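Local structure of penicillin-binding protein PbpB (Mycobacterium tuberculosis, 6KGH) at residues V405-R410 / P428-V433. The protein synthesises cross-linked peptidoglycan for the mycobacterial cell wall from lipid-linked intermediates and binds penicillin. Numbering follows the deposited sequence.
Sequences VRVPPR and PDDIRV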
ATOM      1  N   VAL A 405      -6.238   1.486 -15.308  1.00 27.61           N
ATOM      2  CA  VAL A 405      -5.361   0.418 -15.771  1.00 28.42           C
ATOM      3  C   VAL A 405      -4.405   0.073 -14.635  1.00 28.19           C
ATOM      4  O   VAL A 405      -3.529   0.870 -14.274  1.00 29.53           O
ATOM      5  CB  VAL A 405      -4.603   0.813 -17.046  1.00 31.66           C
ATOM      6  CG1 VAL A 405      -3.595  -0.276 -17.421  1.00 30.70           C
ATOM      7  CG2 VAL A 405      -5.592   1.036 -18.184  1.00 29.49           C
ATOM      8  N   ARG A 406      -4.570  -1.114 -14.067  1.00 28.20           N
ATOM      9  CA  ARG A 406      -3.703  -1.548 -12.979  1.00 29.73           C
ATOM     10  C   ARG A 406      -2.404  -2.102 -13.546  1.00 33.89           C
ATOM     11  O   ARG A 406      -2.425  -2.964 -14.427  1.00 32.45           O
ATOM     12  CB  ARG A 406      -4.411  -2.595 -12.124  1.00 29.34           C
ATOM     13  CG  ARG A 406      -3.612  -3.037 -10.889  1.00 29.26           C
ATOM     14  CD  ARG A 406      -4.483  -3.849  -9.960  1.00 31.50           C
ATOM     15  NE  ARG A 406      -4.937  -5.126 -10.519  1.00 26.87           N
ATOM     16  CZ  ARG A 406      -4.175  -6.219 -10.589  1.00 32.76           C
ATOM     17  NH1 ARG A 406      -2.927  -6.190 -10.147  1.00 28.31           N
ATOM     18  NH2 ARG A 406      -4.664  -7.347 -11.080  1.00 29.56           N
ATOM     19  N   VAL A 407      -1.279  -1.584 -13.062  1.00 30.10           N
ATOM     20  CA  VAL A 407       0.050  -2.077 -13.404  1.00 29.92           C
ATOM     21  C   VAL A 407       0.640  -2.712 -12.144  1.00 32.10           C
ATOM     22  O   VAL A 407       0.977  -1.992 -11.187  1.00 28.86           O
ATOM     23  CB  VAL A 407       0.957  -0.962 -13.945  1.00 30.95           C
ATOM     24  CG1 VAL A 407       2.280  -1.543 -14.472  1.00 33.79           C
ATOM     25  CG2 VAL A 407       0.246  -0.145 -15.058  1.00 32.58           C
ATOM     26  N   PRO A 408       0.783  -4.036 -12.093  1.00 28.86           N
ATOM     27  CA  PRO A 408       1.325  -4.690 -10.896  1.00 29.22           C
ATOM     28  C   PRO A 408       2.634  -4.046 -10.481  1.00 29.26           C
ATOM     29  O   PRO A 408       3.482  -3.724 -11.328  1.00 33.27           O
ATOM     30  CB  PRO A 408       1.532  -6.142 -11.354  1.00 30.60           C
ATOM     31  CG  PRO A 408       0.513  -6.325 -12.449  1.00 31.92           C
ATOM     32  CD  PRO A 408       0.504  -5.006 -13.169  1.00 28.04           C
ATOM     33  N   PRO A 409       2.806  -3.771  -9.196  1.00 32.05           N
ATOM     34  CA  PRO A 409       4.005  -3.051  -8.755  1.00 29.81           C
ATOM     35  C   PRO A 409       5.242  -3.916  -8.912  1.00 30.63           C
ATOM     36  O   PRO A 409       5.167  -5.143  -8.845  1.00 27.74           O
ATOM     37  CB  PRO A 409       3.711  -2.744  -7.283  1.00 33.10           C
ATOM     38  CG  PRO A 409       2.682  -3.756  -6.892  1.00 35.09           C
ATOM     39  CD  PRO A 409       1.867  -4.035  -8.099  1.00 30.26           C
ATOM     40  N   ARG A 410       6.381  -3.251  -9.166  1.00 28.72           N
ATOM     41  CA  ARG A 410       7.689  -3.884  -9.312  1.00 28.63           C
ATOM     42  C   ARG A 410       8.715  -3.069  -8.542  1.00 30.40           C
ATOM     43  O   ARG A 410       8.643  -1.835  -8.534  1.00 31.16           O
ATOM     44  CB  ARG A 410       8.124  -3.964 -10.809  1.00 30.30           C
ATOM     45  CG  ARG A 410       7.271  -4.881 -11.669  1.00 27.99           C
ATOM     46  CD  ARG A 410       7.466  -6.306 -11.225  1.00 28.49           C
ATOM     47  NE  ARG A 410       6.738  -7.298 -12.016  1.00 30.01           N
ATOM     48  CZ  ARG A 410       5.523  -7.773 -11.748  1.00 32.91           C
ATOM     49  NH1 ARG A 410       4.828  -7.356 -10.687  1.00 30.61           N
ATOM     50  NH2 ARG A 410       5.001  -8.705 -12.541  1.00 33.52           N
ATOM     51  N   PRO A 428       5.483  -5.428 -16.459  1.00 43.40           N
ATOM     52  CA  PRO A 428       4.388  -6.405 -16.373  1.00 38.14           C
ATOM     53  C   PRO A 428       3.240  -6.049 -17.313  1.00 37.26           C
ATOM     54  O   PRO A 428       3.085  -4.908 -17.742  1.00 39.04           O
ATOM     55  CB  PRO A 428       3.947  -6.306 -14.910  1.00 38.87           C
ATOM     56  CG  PRO A 428       4.224  -4.854 -14.567  1.00 35.10           C
ATOM     57  CD  PRO A 428       5.509  -4.522 -15.293  1.00 40.50           C
ATOM     58  N   ASP A 429       2.407  -7.047 -17.605  1.00 42.40           N
ATOM     59  CA  ASP A 429       1.198  -6.821 -18.393  1.00 41.76           C
ATOM     60  C   ASP A 429       0.175  -5.981 -17.620  1.00 43.83           C
ATOM     61  O   ASP A 429      -0.062  -6.215 -16.429  1.00 42.15           O
ATOM     62  CB  ASP A 429       0.560  -8.161 -18.779  1.00 43.82           C
ATOM     63  CG  ASP A 429       1.223  -8.812 -19.993  1.00 54.23           C
ATOM     64  OD1 ASP A 429       1.635  -8.090 -20.925  1.00 47.83           O
ATOM     65  OD2 ASP A 429       1.326 -10.056 -20.008  1.00 57.05           O
ATOM     66  N   ASP A 430      -0.430  -5.023 -18.335  1.00 41.24           N
ATOM     67  CA  ASP A 430      -1.554  -4.191 -17.898  1.00 45.75           C
ATOM     68  C   ASP A 430      -2.781  -5.026 -17.549  1.00 44.46           C
ATOM     69  O   ASP A 430      -3.032  -6.075 -18.143  1.00 42.70           O
ATOM     70  CB  ASP A 430      -1.961  -3.218 -19.032  1.00 38.78           C
ATOM     71  CG  ASP A 430      -1.019  -2.043 -19.173  1.00 41.37           C
ATOM     72  OD1 ASP A 430      -0.022  -1.977 -18.429  1.00 54.94           O
ATOM     73  OD2 ASP A 430      -1.269  -1.171 -20.030  1.00 52.56           O
ATOM     74  N   ILE A 431      -3.596  -4.508 -16.625  1.00 38.71           N
ATOM     75  CA  ILE A 431      -4.931  -5.046 -16.353  1.00 36.76           C
ATOM     76  C   ILE A 431      -5.914  -3.881 -16.376  1.00 38.52           C
ATOM     77  O   ILE A 431      -5.867  -3.001 -15.501  1.00 33.13           O
ATOM     78  CB  ILE A 431      -5.027  -5.795 -15.015  1.00 39.93           C
ATOM     79  CG1 ILE A 431      -4.061  -6.983 -14.969  1.00 41.20           C
ATOM     80  CG2 ILE A 431      -6.444  -6.296 -14.810  1.00 34.88           C
ATOM     81  CD1 ILE A 431      -2.870  -6.759 -14.082  1.00 38.52           C
ATOM     82  N   ARG A 432      -6.804  -3.877 -17.367  1.00 30.09           N
ATOM     83  CA  ARG A 432      -7.894  -2.920 -17.432  1.00 32.93           C
ATOM     84  C   ARG A 432      -8.928  -3.312 -16.386  1.00 34.98           C
ATOM     85  O   ARG A 432      -9.580  -4.354 -16.509  1.00 35.20           O
ATOM     86  CB  ARG A 432      -8.495  -2.904 -18.839  1.00 32.99           C
ATOM     87  CG  ARG A 432      -9.890  -2.237 -18.991  1.00 37.00           C
ATOM     88  CD  ARG A 432      -9.879  -0.716 -18.900  1.00 38.47           C
ATOM     89  NE  ARG A 432      -8.977  -0.056 -19.847  1.00 37.60           N
ATOM     90  CZ  ARG A 432      -8.600   1.216 -19.747  1.00 33.42           C
ATOM     91  NH1 ARG A 432      -9.038   1.967 -18.734  1.00 30.63           N
ATOM     92  NH2 ARG A 432      -7.765   1.740 -20.636  1.00 33.40           N
ATOM     93  N   VAL A 433      -9.060  -2.493 -15.344  1.00 31.43           N
ATOM     94  CA  VAL A 433     -10.041  -2.745 -14.285  1.00 31.02           C
ATOM     95  C   VAL A 433     -11.340  -1.975 -14.525  1.00 31.81           C
ATOM     96  O   VAL A 433     -12.436  -2.530 -14.420  1.00 30.59           O
ATOM     97  CB  VAL A 433      -9.426  -2.391 -12.917  1.00 31.14           C
ATOM     98  CG1 VAL A 433     -10.450  -2.591 -11.802  1.00 28.91           C
ATOM     99  CG2 VAL A 433      -8.154  -3.229 -12.663  1.00 29.34           C
TER
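Arg406 and Ile431 pair through both backbone bonds of a short two-stranded antiparallel sheet, Arg406 N to Ile431 O at 2.7 Å and Ile431 N to Arg406 O at 2.9 Å. On the face that carries Arg406 and Ile431 their side chains run alongside each other. The Arg406 chain leaves with CG anti to the backbone N (chi1 -176°) and bends at chi3, bringing one guanidinium face against the Ile431 CD1 methyl, which lies 3.5 Å from Arg406 NH2 and is displaced toward the rim. Ile431 CD1 also meets the ring of Pro408, while Val433 CG2 packs on Arg406 CB. The polar end of Arg406 is held from outside, NE donating to Lys347 O at the end of helix 338-347.

The other face carries Val405, whose two methyls diverge. CG1 touches the carboxylate of Asp430, and Val405 CG2 lies 3.4 Å from Arg432 CZ, over one face of a guanidinium brought back by bends at chi2 (73°) and chi3; Arg432 NH1 bonds to Val434 O.

Beyond the sheet, Pro428 takes over. Pro428 CG rests 3.8 Å from Val407 CG1, and Pro428 CB lies above the Arg410 guanidinium, 3.5 Å from Arg410 NH2. Arg410 NH1 reaches back to Pro409 O, standing out of that carbonyl's plane, and also to Thr354 O, two carbonyls that together probably limit its rotation.

Within the transpeptidase domain, away from the probable acylation site, Arg406, Arg410 and Arg432 thus each turn one guanidinium face to aliphatic carbon, while at least one N-H of each is spent on a backbone carbonyl.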